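Local coordinates for protein N-acetylmuramoyl-l-alanine amidase (Bartonella henselae, PDB 3NE8) that probably cleaves the amide bond between N-acetylmuramic acid and L-alanine in peptidoglycan as a zinc-dependent amidase, remodelling the cell wall during bacterial division, at residues 103-106 / 107-110; 142-145 / 146-150; 59-63 / 64-68; 205-208 / 209-213; 173-177 / 178-182. All coordinates share one frame; numbering follows the deposited sequence.

Contact 1. Residues 103-106 / 107-110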
loop_
_atom_site.group_PDB
_atom_site.type_symbol
_atom_site.label_atom_id
_atom_site.label_comp_id
_atom_site.label_asym_id
_atom_site.label_seq_id
_atom_site.Cartn_x
_atom_site.Cartn_y
_atom_site.Cartn_z
ATOM N N ALA A 103 -6.795 -20.671 -4.399
ATOM C CA ALA A 103 -7.488 -19.766 -5.313
ATOM C C ALA A 103 -8.626 -19.016 -4.636
ATOM O O ALA A 103 -9.255 -19.527 -3.700
ATOM C CB ALA A 103 -8.013 -20.528 -6.504
ATOM N N SER A 104 -8.899 -17.809 -5.117
ATOM C CA SER A 104 -9.981 -16.990 -4.571
ATOM C C SER A 104 -11.357 -17.574 -4.876
ATOM O O SER A 104 -12.317 -17.349 -4.135
ATOM C CB SER A 104 -9.901 -15.563 -5.119
ATOM O OG SER A 104 -9.792 -15.566 -6.536
ATOM N N ASP A 105 -11.444 -18.324 -5.967
ATOM C CA ASP A 105 -12.716 -18.826 -6.464
ATOM C C ASP A 105 -12.456 -19.850 -7.555
ATOM O O ASP A 105 -11.323 -19.992 -8.027
ATOM C CB ASP A 105 -13.569 -17.677 -7.007
ATOM C CG ASP A 105 -12.870 -16.904 -8.111
ATOM O OD1 ASP A 105 -12.258 -15.857 -7.814
ATOM O OD2 ASP A 105 -12.940 -17.345 -9.273
ATOM N N ALA A 106 -13.505 -20.547 -7.973
ATOM C CA ALA A 106 -13.373 -21.633 -8.932
ATOM C C ALA A 106 -12.920 -21.180 -10.315
ATOM O O ALA A 106 -12.212 -21.914 -10.997
ATOM C CB ALA A 106 -14.678 -22.417 -9.028
ATOM N N ILE A 107 -13.340 -19.992 -10.737
ATOM C CA ILE A 107 -12.925 -19.472 -12.036
ATOM C C ILE A 107 -11.424 -19.193 -12.041
ATOM O O ILE A 107 -10.712 -19.558 -12.983
ATOM C CB ILE A 107 -13.694 -18.183 -12.410
ATOM C CG1 ILE A 107 -15.157 -18.504 -12.734
ATOM C CG2 ILE A 107 -13.032 -17.486 -13.588
ATOM C CD1 ILE A 107 -15.352 -19.267 -14.032
ATOM N N ALA A 108 -10.948 -18.534 -10.992
ATOM C CA ALA A 108 -9.527 -18.235 -10.856
ATOM C C ALA A 108 -8.704 -19.523 -10.818
ATOM O O ALA A 108 -7.642 -19.615 -11.449
ATOM C CB ALA A 108 -9.292 -17.409 -9.612
ATOM N N LYS A 109 -9.187 -20.518 -10.082
ATOM C CA LYS A 109 -8.465 -21.775 -9.953
ATOM C C LYS A 109 -8.315 -22.456 -11.311
ATOM O O LYS A 109 -7.231 -22.914 -11.681
ATOM C CB LYS A 109 -9.191 -22.699 -8.971
ATOM C CG LYS A 109 -8.445 -23.987 -8.669
ATOM C CD LYS A 109 -9.249 -24.882 -7.734
ATOM C CE LYS A 109 -8.602 -26.246 -7.589
ATOM N NZ LYS A 109 -7.274 -26.150 -6.931
ATOM N N SER A 110 -9.408 -22.518 -12.058
ATOM C CA SER A 110 -9.393 -23.169 -13.359
ATOM C C SER A 110 -8.531 -22.385 -14.340
ATOM O O SER A 110 -7.824 -22.968 -15.161
ATOM C CB SER A 110 -10.815 -23.298 -13.901
ATOM O OG SER A 110 -10.835 -24.114 -15.056
HETATM O O HOH W 1 -7.313 -23.616 -4.755
#
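OD2 of D105 takes the backbone N-H of A108 at 2.9 Å, 165° at the hydrogen, making D105 the N-cap of helix 106-116. The bond reaches OD2 from above the carboxylate plane, 45° out of it. Aspartate suits this place because a short acidic side chain can turn back to a first-turn amide that lacks a carbonyl one turn earlier, and its charge probably gains from the positive end of the helix dipole. With CG between the backbone N and the carbonyl carbon (chi1 58°), the carboxylate folds over the opening turn. It has further partners: S104 OG donates to D105 OD1 at 2.8 Å, and R172 of the neighbouring strand 170-174 forms a salt bridge with OD2. Behind the cap the regular helix begins, K109 N bonding D105 O at 3.0 Å and S110 N bonding A106 O at 3.1 Å. A108, buried, sets its CB 3.6 Å from S104 OG, while I107 leans on R172 and on the loop residues I86, V88 and L91. At the surface, A103 CB and K109 CB press together at 3.5 Å, tighter than usual for two carbons. One water accepts from A103 N at 3.0 Å and, weakly, from K109 NZ.

Contact 2. Residues 142-145 / 146-150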
loop_
_atom_site.group_PDB
_atom_site.type_symbol
_atom_site.label_atom_id
_atom_site.label_comp_id
_atom_site.label_asym_id
_atom_site.label_seq_id
_atom_site.Cartn_x
_atom_site.Cartn_y
_atom_site.Cartn_z
ATOM N N ARG A 142 7.253 -12.380 1.464
ATOM C CA ARG A 142 6.122 -11.746 2.137
ATOM C C ARG A 142 6.077 -10.255 1.804
ATOM O O ARG A 142 5.015 -9.688 1.539
ATOM C CB ARG A 142 6.204 -11.988 3.649
ATOM C CG ARG A 142 4.944 -11.614 4.435
ATOM C CD ARG A 142 5.098 -11.967 5.910
ATOM N NE ARG A 142 6.179 -11.203 6.524
ATOM C CZ ARG A 142 6.817 -11.549 7.638
ATOM N NH1 ARG A 142 6.494 -12.665 8.291
ATOM N NH2 ARG A 142 7.788 -10.776 8.102
ATOM N N GLU A 143 7.246 -9.636 1.789
ATOM C CA GLU A 143 7.367 -8.240 1.415
ATOM C C GLU A 143 6.928 -8.020 -0.034
ATOM O O GLU A 143 6.161 -7.107 -0.346
ATOM C CB GLU A 143 8.818 -7.819 1.589
ATOM C CG GLU A 143 9.048 -6.338 1.566
ATOM C CD GLU A 143 10.513 -6.005 1.669
ATOM O OE1 GLU A 143 11.342 -6.812 1.194
ATOM O OE2 GLU A 143 10.839 -4.943 2.228
ATOM N N THR A 144 7.426 -8.861 -0.929
ATOM C CA THR A 144 7.036 -8.803 -2.328
ATOM C C THR A 144 5.534 -8.916 -2.491
ATOM O O THR A 144 4.924 -8.189 -3.277
ATOM C CB THR A 144 7.745 -9.915 -3.117
ATOM O OG1 THR A 144 9.149 -9.634 -3.108
ATOM C CG2 THR A 144 7.238 -10.012 -4.553
ATOM N N HIS A 145 4.922 -9.823 -1.739
ATOM C CA HIS A 145 3.492 -10.029 -1.866
ATOM C C HIS A 145 2.701 -8.791 -1.435
ATOM O O HIS A 145 1.704 -8.431 -2.054
ATOM C CB HIS A 145 3.064 -11.256 -1.072
ATOM C CG HIS A 145 1.717 -11.759 -1.459
ATOM N ND1 HIS A 145 0.706 -11.964 -0.550
ATOM C CD2 HIS A 145 1.210 -12.082 -2.672
ATOM C CE1 HIS A 145 -0.368 -12.400 -1.184
ATOM N NE2 HIS A 145 -0.089 -12.479 -2.473
ATOM N N ALA A 146 3.147 -8.145 -0.368
ATOM C CA ALA A 146 2.504 -6.909 0.070
ATOM C C ALA A 146 2.493 -5.887 -1.065
ATOM O O ALA A 146 1.493 -5.216 -1.301
ATOM C CB ALA A 146 3.197 -6.341 1.299
ATOM N N PHE A 147 3.604 -5.792 -1.797
ATOM C CA PHE A 147 3.687 -4.872 -2.926
ATOM C C PHE A 147 2.778 -5.299 -4.073
ATOM O O PHE A 147 2.110 -4.463 -4.667
ATOM C CB PHE A 147 5.130 -4.731 -3.414
ATOM C CG PHE A 147 5.998 -3.908 -2.511
ATOM C CD1 PHE A 147 5.569 -2.668 -2.062
ATOM C CD2 PHE A 147 7.247 -4.356 -2.121
ATOM C CE1 PHE A 147 6.374 -1.900 -1.230
ATOM C CE2 PHE A 147 8.064 -3.591 -1.301
ATOM C CZ PHE A 147 7.619 -2.361 -0.848
ATOM N N SER A 148 2.739 -6.597 -4.377
ATOM C CA SER A 148 1.863 -7.088 -5.444
ATOM C C SER A 148 0.408 -6.737 -5.175
ATOM O O SER A 148 -0.323 -6.292 -6.065
ATOM C CB SER A 148 1.996 -8.601 -5.593
ATOM O OG SER A 148 3.341 -8.954 -5.884
ATOM N N ILE A 149 -0.019 -6.965 -3.940
ATOM C CA ILE A 149 -1.380 -6.672 -3.484
ATOM C C ILE A 149 -1.680 -5.174 -3.603
ATOM O O ILE A 149 -2.740 -4.758 -4.077
ATOM C CB ILE A 149 -1.579 -7.124 -2.001
ATOM C CG1 ILE A 149 -1.516 -8.654 -1.858
ATOM C CG2 ILE A 149 -2.901 -6.612 -1.444
ATOM C CD1 ILE A 149 -2.609 -9.395 -2.599
ATOM N N ASN A 150 -0.738 -4.368 -3.123
ATOM C CA ASN A 150 -0.891 -2.924 -3.195
ATOM C C ASN A 150 -1.094 -2.473 -4.634
ATOM O O ASN A 150 -2.001 -1.695 -4.932
ATOM C CB ASN A 150 0.325 -2.224 -2.587
ATOM C CG ASN A 150 0.260 -0.728 -2.746
ATOM O OD1 ASN A 150 0.712 -0.184 -3.734
ATOM N ND2 ASN A 150 -0.323 -0.051 -1.768
#
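The imidazole of H145 carries I149 over one face: in the conformer described, one of two, I149 CG1 lies 4.1 Å from the ring centroid, 14° off the normal, a CH-pi contact one turn further along helix 135-161. This part of the helix lies at the interface between the two subunits of the assembly. With its CG anti to the backbone N (chi1 -163°), H145 lays the ring beside the next turn. A branched aliphatic chain suits the ring face, whereas the ring nitrogens bond elsewhere: ND1 meets M231 N of the second subunit and NE2 makes a weak bond to I99 O. On another side of the helix, the ring of F147 runs side by side with E143, where one of two conformers puts E143 CG 4.1 Å from F147 CE2. The methylene thus serves as apolar surface while the carboxylate of E143 pairs with R142 NE of the second subunit. F147 also packs on F223 and Y226 of helix 206-227 and makes a cation-pi contact with R227. In the main chain, I149 N bonds H145 O at 2.9 Å, nearly straight at 170°, and S148 N bonds T144 O at 2.9 Å. S148 OG is hydrogen-bonded to S186 N and lies 3.1 Å from T144 O.

Contact 3. Residues 59-63 / 64-68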
loop_
_atom_site.group_PDB
_atom_site.type_symbol
_atom_site.label_atom_id
_atom_site.label_comp_id
_atom_site.label_asym_id
_atom_site.label_seq_id
_atom_site.Cartn_x
_atom_site.Cartn_y
_atom_site.Cartn_z
ATOM N N ILE A 59 7.335 -14.775 -30.382
ATOM C CA ILE A 59 8.108 -15.942 -29.987
ATOM C C ILE A 59 7.459 -16.586 -28.771
ATOM O O ILE A 59 6.754 -15.928 -27.999
ATOM C CB ILE A 59 9.569 -15.584 -29.627
ATOM C CG1 ILE A 59 9.613 -14.487 -28.560
ATOM C CG2 ILE A 59 10.350 -15.177 -30.867
ATOM C CD1 ILE A 59 10.983 -14.279 -27.934
ATOM N N PHE A 60 7.719 -17.876 -28.602
ATOM C CA PHE A 60 7.249 -18.646 -27.459
ATOM C C PHE A 60 8.264 -18.543 -26.318
ATOM O O PHE A 60 9.466 -18.680 -26.543
ATOM C CB PHE A 60 7.071 -20.114 -27.878
ATOM C CG PHE A 60 6.643 -21.039 -26.758
ATOM C CD1 PHE A 60 5.293 -21.252 -26.497
ATOM C CD2 PHE A 60 7.581 -21.694 -25.970
ATOM C CE1 PHE A 60 4.888 -22.104 -25.475
ATOM C CE2 PHE A 60 7.176 -22.539 -24.940
ATOM C CZ PHE A 60 5.837 -22.748 -24.700
ATOM N N LEU A 61 7.779 -18.308 -25.099
ATOM C CA LEU A 61 8.621 -18.310 -23.904
ATOM C C LEU A 61 7.957 -19.111 -22.808
ATOM O O LEU A 61 6.779 -18.919 -22.510
ATOM C CB LEU A 61 8.831 -16.888 -23.379
ATOM C CG LEU A 61 9.654 -15.909 -24.210
ATOM C CD1 LEU A 61 9.601 -14.519 -23.563
ATOM C CD2 LEU A 61 11.080 -16.389 -24.347
ATOM N N ARG A 62 8.719 -20.007 -22.195
ATOM C CA ARG A 62 8.248 -20.673 -20.991
ATOM C C ARG A 62 8.019 -19.655 -19.877
ATOM O O ARG A 62 8.672 -18.608 -19.819
ATOM C CB ARG A 62 9.250 -21.734 -20.550
ATOM C CG ARG A 62 9.302 -22.917 -21.514
ATOM C CD ARG A 62 9.345 -24.217 -20.790
ATOM N NE ARG A 62 8.836 -25.336 -21.581
ATOM C CZ ARG A 62 8.583 -26.516 -21.041
ATOM N NH1 ARG A 62 8.786 -26.688 -19.740
ATOM N NH2 ARG A 62 8.124 -27.516 -21.775
ATOM N N LEU A 63 7.096 -19.969 -18.980
ATOM C CA LEU A 63 6.766 -19.053 -17.893
ATOM C C LEU A 63 7.992 -18.730 -17.029
ATOM O O LEU A 63 8.198 -17.568 -16.642
ATOM C CB LEU A 63 5.613 -19.608 -17.058
ATOM C CG LEU A 63 4.319 -19.855 -17.849
ATOM C CD1 LEU A 63 3.202 -20.277 -16.904
ATOM C CD2 LEU A 63 3.904 -18.634 -18.661
ATOM N N SER A 64 8.819 -19.729 -16.752
ATOM C CA SER A 64 10.010 -19.494 -15.950
ATOM C C SER A 64 10.981 -18.529 -16.621
ATOM O O SER A 64 11.724 -17.806 -15.940
ATOM C CB SER A 64 10.716 -20.812 -15.642
ATOM O OG SER A 64 11.168 -21.423 -16.842
ATOM N N GLU A 65 11.016 -18.529 -17.951
ATOM C CA GLU A 65 11.894 -17.616 -18.663
ATOM C C GLU A 65 11.386 -16.177 -18.547
ATOM O O GLU A 65 12.179 -15.241 -18.483
ATOM C CB GLU A 65 12.023 -18.025 -20.130
ATOM C CG GLU A 65 13.174 -17.359 -20.850
ATOM C CD GLU A 65 14.527 -17.905 -20.422
ATOM O OE1 GLU A 65 14.566 -18.970 -19.769
ATOM O OE2 GLU A 65 15.553 -17.272 -20.742
ATOM N N ARG A 66 10.069 -16.002 -18.519
ATOM C CA ARG A 66 9.492 -14.673 -18.337
ATOM C C ARG A 66 9.862 -14.124 -16.954
ATOM O O ARG A 66 10.270 -12.966 -16.820
ATOM C CB ARG A 66 7.978 -14.748 -18.542
ATOM C CG ARG A 66 7.598 -15.233 -19.946
ATOM C CD ARG A 66 6.148 -15.656 -20.014
ATOM N NE ARG A 66 5.826 -16.360 -21.255
ATOM C CZ ARG A 66 5.185 -15.818 -22.288
ATOM N NH1 ARG A 66 4.806 -14.542 -22.259
ATOM N NH2 ARG A 66 4.943 -16.552 -23.370
ATOM N N VAL A 67 9.751 -14.971 -15.936
ATOM C CA VAL A 67 10.127 -14.580 -14.571
ATOM C C VAL A 67 11.615 -14.240 -14.503
ATOM O O VAL A 67 12.009 -13.225 -13.913
ATOM C CB VAL A 67 9.770 -15.689 -13.573
ATOM C CG1 VAL A 67 10.298 -15.361 -12.176
ATOM C CG2 VAL A 67 8.265 -15.894 -13.522
ATOM N N LYS A 68 12.445 -15.067 -15.121
ATOM C CA LYS A 68 13.885 -14.841 -15.122
ATOM C C LYS A 68 14.231 -13.494 -15.757
ATOM O O LYS A 68 15.112 -12.781 -15.285
ATOM C CB LYS A 68 14.581 -15.988 -15.855
ATOM C CG LYS A 68 16.086 -15.848 -16.012
ATOM C CD LYS A 68 16.670 -17.129 -16.602
ATOM C CE LYS A 68 18.111 -16.947 -17.056
ATOM N NZ LYS A 68 18.200 -16.176 -18.329
#
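L61 O is gripped side-on by the guanidinium of R66, which brings two nitrogens to this one atom: NE at 3.0 Å and NH2 at 3.1 Å. The oxygen sits at the guanidinium edge, near its plane, yet the two donors meet it differently: NH2 lies on a lone pair in the carbonyl plane, NE 51° above that plane. An arginine extended from CG to NE is long enough to reach back to this loop carbonyl, and L61 CB covers one face of the group, 3.7 Å from R66 NE. The remaining donors of R66 are engaged too, NH1 by D10 in a salt bridge and by P11 O, and NH2 also by H13 O. R62, at the N-cap position, sends its guanidinium away to D122 and P125 O; its carbonyl accepts R66 N at 3.2 Å and, weakly, E65 N. V67 N goes to L63 O at 3.1 Å. S64 OG is hydrogen-bonded to E127, and L63 N to D119. The bonds at R62 O and L63 O begin helix 63-72, while those involving side chains fasten it: a helix N-terminus of the amidase fold, linked by R66 to the backbone of the zinc ligand H13.

Contact 4. Residues 205-208 / 209-213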
loop_
_atom_site.group_PDB
_atom_site.type_symbol
_atom_site.label_atom_id
_atom_site.label_comp_id
_atom_site.label_asym_id
_atom_site.label_seq_id
_atom_site.Cartn_x
_atom_site.Cartn_y
_atom_site.Cartn_z
ATOM N N ASN A 205 -10.327 -2.902 -30.167
ATOM C CA ASN A 205 -10.376 -1.455 -30.348
ATOM C C ASN A 205 -9.125 -0.797 -29.774
ATOM O O ASN A 205 -8.956 -0.746 -28.553
ATOM C CB ASN A 205 -11.632 -0.923 -29.658
ATOM C CG ASN A 205 -11.779 0.576 -29.759
ATOM O OD1 ASN A 205 -10.842 1.293 -30.109
ATOM N ND2 ASN A 205 -12.974 1.064 -29.447
ATOM N N PRO A 206 -8.228 -0.294 -30.642
ATOM C CA PRO A 206 -6.951 0.202 -30.106
ATOM C C PRO A 206 -7.114 1.448 -29.257
ATOM O O PRO A 206 -6.279 1.704 -28.388
ATOM C CB PRO A 206 -6.125 0.525 -31.361
ATOM C CG PRO A 206 -7.102 0.606 -32.470
ATOM C CD PRO A 206 -8.271 -0.255 -32.114
ATOM N N GLN A 207 -8.157 2.223 -29.489
ATOM C CA GLN A 207 -8.374 3.413 -28.675
ATOM C C GLN A 207 -8.804 3.016 -27.265
ATOM O O GLN A 207 -8.371 3.626 -26.268
ATOM C CB GLN A 207 -9.402 4.349 -29.319
ATOM C CG GLN A 207 -9.642 5.630 -28.532
ATOM C CD GLN A 207 -8.363 6.415 -28.270
ATOM O OE1 GLN A 207 -7.446 6.432 -29.093
ATOM N NE2 GLN A 207 -8.302 7.075 -27.115
ATOM N N TRP A 208 -9.639 1.990 -27.163
ATOM C CA TRP A 208 -10.029 1.500 -25.853
ATOM C C TRP A 208 -8.808 0.913 -25.142
ATOM O O TRP A 208 -8.566 1.175 -23.962
ATOM C CB TRP A 208 -11.163 0.476 -25.977
ATOM C CG TRP A 208 -11.521 -0.105 -24.660
ATOM C CD1 TRP A 208 -12.434 0.377 -23.765
ATOM C CD2 TRP A 208 -10.953 -1.269 -24.074
ATOM N NE1 TRP A 208 -12.466 -0.425 -22.651
ATOM C CE2 TRP A 208 -11.562 -1.443 -22.814
ATOM C CE3 TRP A 208 -9.987 -2.188 -24.491
ATOM C CZ2 TRP A 208 -11.238 -2.504 -21.972
ATOM C CZ3 TRP A 208 -9.659 -3.227 -23.656
ATOM C CH2 TRP A 208 -10.287 -3.384 -22.407
ATOM N N ARG A 209 -8.019 0.135 -25.875
ATOM C CA ARG A 209 -6.813 -0.443 -25.289
ATOM C C ARG A 209 -5.866 0.644 -24.770
ATOM O O ARG A 209 -5.290 0.515 -23.683
ATOM C CB ARG A 209 -6.081 -1.371 -26.270
ATOM C CG ARG A 209 -6.832 -2.653 -26.601
ATOM C CD ARG A 209 -5.936 -3.730 -27.241
ATOM N NE ARG A 209 -5.119 -3.221 -28.351
ATOM C CZ ARG A 209 -5.441 -3.308 -29.642
ATOM N NH1 ARG A 209 -6.575 -3.890 -30.034
ATOM N NH2 ARG A 209 -4.631 -2.795 -30.556
ATOM N N LYS A 210 -5.710 1.714 -25.541
ATOM C CA LYS A 210 -4.874 2.837 -25.135
ATOM C C LYS A 210 -5.394 3.485 -23.849
ATOM O O LYS A 210 -4.616 3.830 -22.960
ATOM C CB LYS A 210 -4.801 3.876 -26.259
ATOM C CG LYS A 210 -3.910 5.066 -25.950
ATOM C CD LYS A 210 -3.891 6.043 -27.112
ATOM C CE LYS A 210 -2.886 7.160 -26.884
ATOM N NZ LYS A 210 -2.713 7.992 -28.108
ATOM N N GLN A 211 -6.707 3.646 -23.744
ATOM C CA GLN A 211 -7.289 4.238 -22.543
ATOM C C GLN A 211 -7.027 3.370 -21.315
ATOM O O GLN A 211 -6.716 3.880 -20.234
ATOM C CB GLN A 211 -8.783 4.479 -22.742
ATOM C CG GLN A 211 -9.046 5.589 -23.760
ATOM C CD GLN A 211 -10.491 5.672 -24.208
ATOM O OE1 GLN A 211 -11.348 4.933 -23.730
ATOM N NE2 GLN A 211 -10.766 6.580 -25.138
HETATM N N MSE A 212 -7.122 2.056 -21.469
HETATM C CA MSE A 212 -6.828 1.177 -20.351
HETATM C C MSE A 212 -5.348 1.222 -20.005
HETATM O O MSE A 212 -4.982 1.247 -18.826
HETATM C CB MSE A 212 -7.283 -0.259 -20.620
HETATM C CG MSE A 212 -7.027 -1.177 -19.442
HETATM SE SE MSE A 212 -7.853 -2.932 -19.648
HETATM C CE MSE A 212 -7.115 -3.798 -18.079
ATOM N N ALA A 213 -4.494 1.212 -21.025
ATOM C CA ALA A 213 -3.063 1.309 -20.794
ATOM C C ALA A 213 -2.707 2.603 -20.064
ATOM O O ALA A 213 -1.850 2.606 -19.183
ATOM C CB ALA A 213 -2.306 1.196 -22.120
#
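The selenium of M212, a selenomethionine, approaches the indole of W208 obliquely, 4.6 Å from the centroid of the six-membered ring and 46° off its normal. This is a Met-aromatic contact, with M212 SE 3.7 Å from W208 CH2. The two side chains lie side by side: both have CG anti to the backbone N (W208 chi1 176°), so they leave the helix in the same direction. The unbranched methionine-type chain suits the place, selenium standing for the sulfur, and it also touches F35 of helix 28-45 and the loop residues I164 and I191. R209, bent at chi3, folds back to lay one face of its guanidinium over P206, whose CA is 3.8 Å from R209 CZ, and NH1 finds L203 O. Here helix 206-227 starts: N205 is its N-cap, the side-chain OD1 accepting weakly from Q207 N at 2.9 Å and from W208 N at 3.3 Å. Proline fits the first helical turn because its nitrogen has no hydrogen to donate and needs no acceptor there. The main-chain ladder follows, with R209 N to N205 O at 3.0 Å and M212 N to W208 O at 3.0 Å. The side chain of K210, exposed, touches E42 and K45 of helix 28-45.

Contact 5. Residues 173-177 / 178-182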
loop_
_atom_site.group_PDB
_atom_site.type_symbol
_atom_site.label_atom_id
_atom_site.label_comp_id
_atom_site.label_asym_id
_atom_site.label_seq_id
_atom_site.Cartn_x
_atom_site.Cartn_y
_atom_site.Cartn_z
ATOM N N TYR A 173 -7.077 -14.246 -7.134
ATOM C CA TYR A 173 -5.764 -14.846 -6.923
ATOM C C TYR A 173 -5.803 -16.351 -7.103
ATOM O O TYR A 173 -6.835 -16.997 -6.895
ATOM C CB TYR A 173 -5.175 -14.459 -5.558
ATOM C CG TYR A 173 -6.154 -14.537 -4.416
ATOM C CD1 TYR A 173 -6.366 -15.724 -3.736
ATOM C CD2 TYR A 173 -6.851 -13.410 -4.005
ATOM C CE1 TYR A 173 -7.268 -15.794 -2.681
ATOM C CE2 TYR A 173 -7.751 -13.468 -2.955
ATOM C CZ TYR A 173 -7.948 -14.662 -2.302
ATOM O OH TYR A 173 -8.841 -14.733 -1.252
ATOM N N ALA A 174 -4.676 -16.896 -7.537
ATOM C CA ALA A 174 -4.523 -18.328 -7.727
ATOM C C ALA A 174 -3.052 -18.597 -7.973
ATOM O O ALA A 174 -2.242 -17.670 -8.006
ATOM C CB ALA A 174 -5.376 -18.828 -8.896
ATOM N N ASP A 175 -2.702 -19.866 -8.146
ATOM C CA ASP A 175 -1.306 -20.272 -8.205
ATOM C C ASP A 175 -0.740 -20.162 -9.627
ATOM O O ASP A 175 -0.412 -21.167 -10.264
ATOM C CB ASP A 175 -1.186 -21.699 -7.664
ATOM C CG ASP A 175 0.244 -22.128 -7.438
ATOM O OD1 ASP A 175 1.134 -21.265 -7.292
ATOM O OD2 ASP A 175 0.473 -23.355 -7.392
ATOM N N PHE A 176 -0.634 -18.935 -10.121
ATOM C CA PHE A 176 -0.074 -18.665 -11.449
ATOM C C PHE A 176 1.456 -18.743 -11.415
ATOM O O PHE A 176 2.108 -17.970 -10.701
ATOM C CB PHE A 176 -0.476 -17.266 -11.920
ATOM C CG PHE A 176 -1.935 -17.119 -12.243
ATOM C CD1 PHE A 176 -2.419 -17.462 -13.492
ATOM C CD2 PHE A 176 -2.820 -16.613 -11.302
ATOM C CE1 PHE A 176 -3.768 -17.316 -13.794
ATOM C CE2 PHE A 176 -4.163 -16.464 -11.599
ATOM C CZ PHE A 176 -4.638 -16.810 -12.840
ATOM N N GLN A 177 2.031 -19.656 -12.192
ATOM C CA GLN A 177 3.480 -19.823 -12.190
ATOM C C GLN A 177 4.236 -18.589 -12.685
ATOM O O GLN A 177 5.377 -18.357 -12.289
ATOM C CB GLN A 177 3.885 -21.060 -13.000
ATOM C CG GLN A 177 3.375 -22.366 -12.413
ATOM C CD GLN A 177 3.656 -22.482 -10.931
ATOM O OE1 GLN A 177 4.792 -22.723 -10.517
ATOM N NE2 GLN A 177 2.621 -22.307 -10.118
ATOM N N VAL A 178 3.603 -17.779 -13.523
ATOM C CA VAL A 178 4.293 -16.596 -14.028
ATOM C C VAL A 178 4.430 -15.516 -12.949
ATOM O O VAL A 178 5.180 -14.549 -13.130
ATOM C CB VAL A 178 3.618 -16.039 -15.302
ATOM C CG1 VAL A 178 2.404 -15.180 -14.961
ATOM C CG2 VAL A 178 4.624 -15.252 -16.139
ATOM N N LEU A 179 3.733 -15.697 -11.823
ATOM C CA LEU A 179 3.769 -14.733 -10.724
ATOM C C LEU A 179 4.688 -15.175 -9.578
ATOM O O LEU A 179 4.612 -14.621 -8.481
ATOM C CB LEU A 179 2.350 -14.470 -10.197
ATOM C CG LEU A 179 1.323 -13.956 -11.213
ATOM C CD1 LEU A 179 -0.017 -13.664 -10.533
ATOM C CD2 LEU A 179 1.853 -12.718 -11.946
ATOM N N LYS A 180 5.565 -16.144 -9.838
ATOM C CA LYS A 180 6.382 -16.767 -8.794
ATOM C C LYS A 180 7.671 -16.043 -8.399
ATOM O O LYS A 180 8.392 -16.540 -7.535
ATOM C CB LYS A 180 6.740 -18.201 -9.201
ATOM C CG LYS A 180 5.565 -19.156 -9.248
ATOM C CD LYS A 180 5.320 -19.811 -7.904
ATOM C CE LYS A 180 4.164 -20.792 -7.987
ATOM N NZ LYS A 180 3.950 -21.518 -6.707
ATOM N N ALA A 181 7.988 -14.893 -8.991
ATOM C CA ALA A 181 9.222 -14.203 -8.586
ATOM C C ALA A 181 9.164 -13.902 -7.081
ATOM O O ALA A 181 8.236 -13.237 -6.625
ATOM C CB ALA A 181 9.405 -12.908 -9.364
ATOM N N PRO A 182 10.150 -14.370 -6.300
ATOM C CA PRO A 182 10.082 -14.096 -4.856
ATOM C C PRO A 182 10.439 -12.649 -4.523
ATOM O O PRO A 182 10.133 -12.166 -3.426
ATOM C CB PRO A 182 11.149 -15.033 -4.273
ATOM C CG PRO A 182 12.117 -15.244 -5.397
ATOM C CD PRO A 182 11.247 -15.293 -6.636
HETATM O O HOH W 2 2.944 -24.439 -7.327
#
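Charge joins D175 to K180: NZ of K180 donates to D175 OD1 at 2.9 Å, on the syn lone pair, as the hydrogen-bonded part of a salt bridge. One water spans the same pair, donating to D175 OD2 at 2.7 Å and accepting from K180 NZ at 3.2 Å. Lysine has the length to come back over the turn, and its bend at chi2 (-88°) helps bring NZ to D175 OD1. Among the neutral hydrogen bonds, Q177 NE2 gives one to D175 O at 3.2 Å, approached from above the carbonyl plane, though this belongs to one of two conformers of Q177 and is doubtful. N116 on helix 106-116 binds D175 O and Q177 N. D175 is the centre of an inverse gamma turn near the end of strand 170-174, at the edge of the mixed sheet, and a short 3-10 turn follows at Q177 and V178. In the turn, L179 N bonds F176 O at 3.0 Å, and K180 N reaches Q177 O weakly. Apolar packing occupies the inner side: F176 CB meets L179 CG at 3.8 Å, the two chains running side by side. Both also touch L188 of strand 186-190, and the F176 ring stands edge-to-face with Y97.

All five contacts are local, but their settings differ. Contact 2 is buried, partly by the second subunit, and its chemistry is ring packing within the helix and ion pairs to the second subunit. Contacts 1 and 4 are surface helix starts, each capped by a side chain, charged D105 in one and neutral N205 in the other; contact 3 also opens a helix, yet its R66 bonds the backbone of a zinc ligand. Contact 5, partly buried, is the meeting place: its strand bonds contact 1 through S104 N and Y173 O, V178 packs on V67 of contact 3, and P182 O accepts T144 OG1 of contact 2. Contact 4 stands apart, across the chain's centre from contacts 2 and 5.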